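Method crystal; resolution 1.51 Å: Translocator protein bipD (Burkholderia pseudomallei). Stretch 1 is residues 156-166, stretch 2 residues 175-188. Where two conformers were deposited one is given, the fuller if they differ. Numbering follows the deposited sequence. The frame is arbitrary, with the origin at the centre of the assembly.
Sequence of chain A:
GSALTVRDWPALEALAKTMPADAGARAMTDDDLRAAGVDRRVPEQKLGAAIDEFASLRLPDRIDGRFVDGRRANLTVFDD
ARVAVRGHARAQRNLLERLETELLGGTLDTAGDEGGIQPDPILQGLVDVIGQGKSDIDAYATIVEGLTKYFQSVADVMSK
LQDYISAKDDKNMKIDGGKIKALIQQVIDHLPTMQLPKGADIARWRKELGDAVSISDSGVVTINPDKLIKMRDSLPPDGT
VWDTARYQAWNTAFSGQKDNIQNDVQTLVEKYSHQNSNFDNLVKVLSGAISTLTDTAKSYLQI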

# COMPACT_ATOMS: atom_id res chain seq x y z
N ASP A 156 -0.06 33.54 26.87
CA ASP A 156 0.36 34.92 26.72
C ASP A 156 -0.74 35.83 27.30
O ASP A 156 -0.47 36.69 28.13
CB ASP A 156 0.57 35.20 25.22
CG ASP A 156 1.27 36.51 24.92
OD1 ASP A 156 1.60 37.30 25.82
OD2 ASP A 156 1.49 36.74 23.71
N VAL A 157 -2.00 35.64 26.87
CA VAL A 157 -3.07 36.48 27.39
C VAL A 157 -3.29 36.30 28.90
O VAL A 157 -3.57 37.28 29.60
CB VAL A 157 -4.36 36.36 26.58
CG1 VAL A 157 -5.15 35.13 26.96
CG2 VAL A 157 -5.20 37.63 26.76
N MET A 158 -3.13 35.08 29.41
CA MET A 158 -3.32 34.83 30.83
C MET A 158 -2.18 35.42 31.65
O MET A 158 -2.32 35.56 32.88
CB MET A 158 -3.52 33.34 31.13
CG MET A 158 -4.75 32.77 30.47
SD MET A 158 -5.05 31.06 30.98
CE MET A 158 -3.53 30.24 30.50
N SER A 159 -1.07 35.73 30.99
CA SER A 159 0.05 36.42 31.64
C SER A 159 -0.21 37.95 31.59
O SER A 159 -0.16 38.62 32.61
CB SER A 159 1.35 36.08 30.94
OG SER A 159 1.62 34.70 31.01
N LYS A 160 -0.49 38.47 30.40
CA LYS A 160 -0.75 39.89 30.21
C LYS A 160 -1.89 40.41 31.06
O LYS A 160 -1.82 41.52 31.60
CB LYS A 160 -1.05 40.18 28.73
CG LYS A 160 0.13 40.11 27.83
CD LYS A 160 -0.25 40.42 26.39
CE LYS A 160 0.91 40.93 25.59
NZ LYS A 160 2.04 39.96 25.53
N LEU A 161 -2.94 39.60 31.22
CA LEU A 161 -4.14 40.07 31.91
C LEU A 161 -3.90 40.34 33.38
O LEU A 161 -4.62 41.08 34.00
CB LEU A 161 -5.32 39.13 31.71
CG LEU A 161 -5.31 37.73 32.35
CD1 LEU A 161 -5.71 37.83 33.82
CD2 LEU A 161 -6.27 36.77 31.60
N GLN A 162 -2.83 39.75 33.92
CA GLN A 162 -2.49 39.92 35.33
C GLN A 162 -2.13 41.37 35.66
O GLN A 162 -2.20 41.78 36.82
CB GLN A 162 -1.37 38.95 35.72
CG GLN A 162 -1.81 37.53 35.58
CD GLN A 162 -0.76 36.54 36.06
OE1 GLN A 162 -0.02 36.82 37.00
NE2 GLN A 162 -0.69 35.39 35.40
N ASP A 163 -1.77 42.15 34.64
CA ASP A 163 -1.48 43.56 34.86
C ASP A 163 -2.73 44.32 35.27
O ASP A 163 -2.66 45.45 35.77
CB ASP A 163 -0.95 44.22 33.60
CG ASP A 163 0.48 43.88 33.26
OD1 ASP A 163 0.93 44.28 32.17
OD2 ASP A 163 1.17 43.27 34.08
N TYR A 164 -3.89 43.71 35.00
CA TYR A 164 -5.17 44.36 35.26
C TYR A 164 -5.88 43.84 36.51
O TYR A 164 -7.06 44.14 36.74
CB TYR A 164 -6.04 44.24 34.01
CG TYR A 164 -5.50 45.00 32.85
CD1 TYR A 164 -5.05 44.36 31.71
CD2 TYR A 164 -5.43 46.39 32.89
CE1 TYR A 164 -4.53 45.08 30.63
CE2 TYR A 164 -4.90 47.12 31.81
CZ TYR A 164 -4.46 46.46 30.70
OH TYR A 164 -3.97 47.18 29.62
N ILE A 165 -5.17 43.07 37.33
CA ILE A 165 -5.66 42.63 38.60
C ILE A 165 -4.70 43.15 39.64
O ILE A 165 -3.47 42.92 39.52
CB ILE A 165 -5.73 41.09 38.67
CG1 ILE A 165 -6.69 40.57 37.58
CG2 ILE A 165 -6.08 40.62 40.07
CD1 ILE A 165 -6.61 39.09 37.35
N SER A 166 -5.24 43.79 40.66
CA SER A 166 -4.40 44.37 41.71
C SER A 166 -5.09 44.38 43.07
O SER A 166 -6.30 44.20 43.16
CB SER A 166 -3.99 45.77 41.30
OG SER A 166 -5.11 46.64 41.21
N ILE A 175 -10.25 44.55 39.54
CA ILE A 175 -10.10 43.90 38.27
C ILE A 175 -10.62 44.78 37.15
O ILE A 175 -11.81 45.16 37.12
CB ILE A 175 -10.75 42.47 38.26
CG1 ILE A 175 -10.58 41.77 36.93
CG2 ILE A 175 -12.19 42.50 38.70
CD1 ILE A 175 -10.68 40.24 37.02
N ASP A 176 -9.72 45.14 36.23
CA ASP A 176 -10.10 45.93 35.07
C ASP A 176 -10.53 44.96 33.99
O ASP A 176 -9.80 44.66 33.05
CB ASP A 176 -9.00 46.87 34.61
CG ASP A 176 -8.98 48.19 35.36
OD1 ASP A 176 -7.90 48.83 35.34
OD2 ASP A 176 -10.04 48.62 35.92
N GLY A 177 -11.77 44.48 34.15
CA GLY A 177 -12.23 43.39 33.33
C GLY A 177 -12.51 43.71 31.88
O GLY A 177 -12.43 42.83 31.03
N GLY A 178 -12.88 44.96 31.60
CA GLY A 178 -13.03 45.37 30.19
C GLY A 178 -11.74 45.28 29.39
O GLY A 178 -11.74 44.81 28.26
N LYS A 179 -10.64 45.69 30.01
CA LYS A 179 -9.35 45.61 29.37
C LYS A 179 -9.02 44.14 29.11
O LYS A 179 -8.47 43.79 28.05
CB LYS A 179 -8.27 46.24 30.24
CG LYS A 179 -8.45 47.74 30.48
CD LYS A 179 -8.42 48.50 29.20
CE LYS A 179 -8.58 49.98 29.45
NZ LYS A 179 -7.81 50.40 30.65
N ILE A 180 -9.37 43.29 30.08
CA ILE A 180 -9.09 41.86 29.95
C ILE A 180 -9.94 41.24 28.84
O ILE A 180 -9.45 40.44 28.05
CB ILE A 180 -9.27 41.11 31.27
CG1 ILE A 180 -8.31 41.68 32.32
CG2 ILE A 180 -9.02 39.61 31.11
CD1 ILE A 180 -8.46 41.14 33.72
N LYS A 181 -11.20 41.67 28.72
CA LYS A 181 -12.05 41.16 27.64
C LYS A 181 -11.45 41.46 26.29
O LYS A 181 -11.48 40.61 25.40
CB LYS A 181 -13.43 41.81 27.72
CG LYS A 181 -14.27 41.36 28.86
CD LYS A 181 -15.54 42.22 28.98
CE LYS A 181 -16.20 42.12 30.33
NZ LYS A 181 -17.47 42.93 30.37
N ALA A 182 -10.89 42.66 26.14
CA ALA A 182 -10.29 43.07 24.88
C ALA A 182 -9.06 42.20 24.54
O ALA A 182 -8.84 41.83 23.37
CB ALA A 182 -9.92 44.59 24.90
N LEU A 183 -8.25 41.91 25.55
CA LEU A 183 -7.10 41.02 25.35
C LEU A 183 -7.54 39.63 24.88
O LEU A 183 -6.98 39.07 23.94
CB LEU A 183 -6.26 40.91 26.64
CG LEU A 183 -5.47 42.13 27.07
CD1 LEU A 183 -4.90 41.91 28.48
CD2 LEU A 183 -4.33 42.38 26.10
N ILE A 184 -8.56 39.08 25.53
CA ILE A 184 -9.08 37.77 25.16
C ILE A 184 -9.67 37.79 23.76
O ILE A 184 -9.48 36.87 22.99
CB ILE A 184 -10.05 37.21 26.21
CG1 ILE A 184 -9.30 36.99 27.55
CG2 ILE A 184 -10.68 35.88 25.73
CD1 ILE A 184 -10.15 36.69 28.72
N GLN A 185 -10.43 38.83 23.44
CA GLN A 185 -10.99 38.90 22.12
C GLN A 185 -9.93 38.95 21.04
O GLN A 185 -10.10 38.38 19.94
CB GLN A 185 -11.93 40.12 22.05
CG GLN A 185 -12.78 40.14 20.77
CD GLN A 185 -13.77 38.99 20.72
OE1 GLN A 185 -14.54 38.78 21.66
NE2 GLN A 185 -13.74 38.22 19.61
N GLN A 186 -8.80 39.60 21.33
CA GLN A 186 -7.66 39.64 20.40
C GLN A 186 -7.14 38.23 20.09
O GLN A 186 -6.82 37.90 18.96
CB GLN A 186 -6.59 40.52 21.01
CG GLN A 186 -5.44 40.90 20.16
CD GLN A 186 -4.62 42.03 20.80
OE1 GLN A 186 -4.17 41.94 21.96
NE2 GLN A 186 -4.42 43.11 20.04
N VAL A 187 -7.11 37.38 21.09
CA VAL A 187 -6.77 35.99 20.85
C VAL A 187 -7.81 35.29 19.98
O VAL A 187 -7.48 34.59 19.05
CB VAL A 187 -6.57 35.24 22.19
CG1 VAL A 187 -6.31 33.74 21.93
CG2 VAL A 187 -5.43 35.91 22.97
N ILE A 188 -9.07 35.44 20.32
CA ILE A 188 -10.14 34.78 19.57
C ILE A 188 -10.07 35.20 18.09
O ILE A 188 -10.20 34.37 17.18
CB ILE A 188 -11.53 35.14 20.17
CG1 ILE A 188 -11.73 34.53 21.56
CG2 ILE A 188 -12.68 34.70 19.22
CD1 ILE A 188 -13.01 34.95 22.28

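Stretch 2 enters the contact as a strand and leaves it as a helix, running antiparallel to the helix of stretch 1 with the axes 9.8 Å apart at closest approach. Ile175 opens the contact by pairing with Ile165 in an antiparallel, non-hydrogen-bonded bridge; both side chains lie on the same face of the sheet, where Ile175 CD1 meets Ile165 CG1 at 4.0 Å. Beta-branched residues suit such extended backbone.

The polar rule is satisfied once, by main chain: Asp176 N donates to Tyr164 O at 2.9 Å and 171°, nearly linear, while Ile175 CA approaches the same Tyr164 O at 3.4 Å in a CA-H...O contact. Asp176 holds the N-cap position, but its side chain makes no capping bond, and OD2 is hydrogen-bonded elsewhere in the structure. Gly177 and Gly178 add nothing to the interface.

Lys179 uses its aliphatic base. Its CB sits 3.7 Å from the centroid of the Tyr164 ring and almost on the ring normal, a CH-pi contact that lets an exposed lysine cover an aromatic face. One residue on, buried Ile180 starts sideways, yet its end comes nearer: CG2 reaches CB of buried Leu161 at 3.8 Å, CG1 reaches Tyr164 CB at 3.8 Å, and CD1 lies 4.3 Å from Ile165 CG1. A branched side chain thus links three residues.

A turn later Leu183 points toward stretch 1, its long branched chain spanning from Val157 to the Tyr164 ring: CB packs 3.4 Å from Val157 CG2, while CD1 lies at the ring edge, 3.8 Å from Tyr164 CE1, and 4.3 Å from Leu161 CB. Ile184 and Val187 finish the apolar seam around compact, buried Val157, with Ile184 CG1 4.2 Å from Val157 CG2 and Val187 CG2 3.8 Å from Val157 CB. The i, i+3, i+4, i+7 rhythm of Ile180, Leu183, Ile184 and Val187 keeps one apolar stripe against stretch 1; the stretches bury 597 Å² between them, both sides summed.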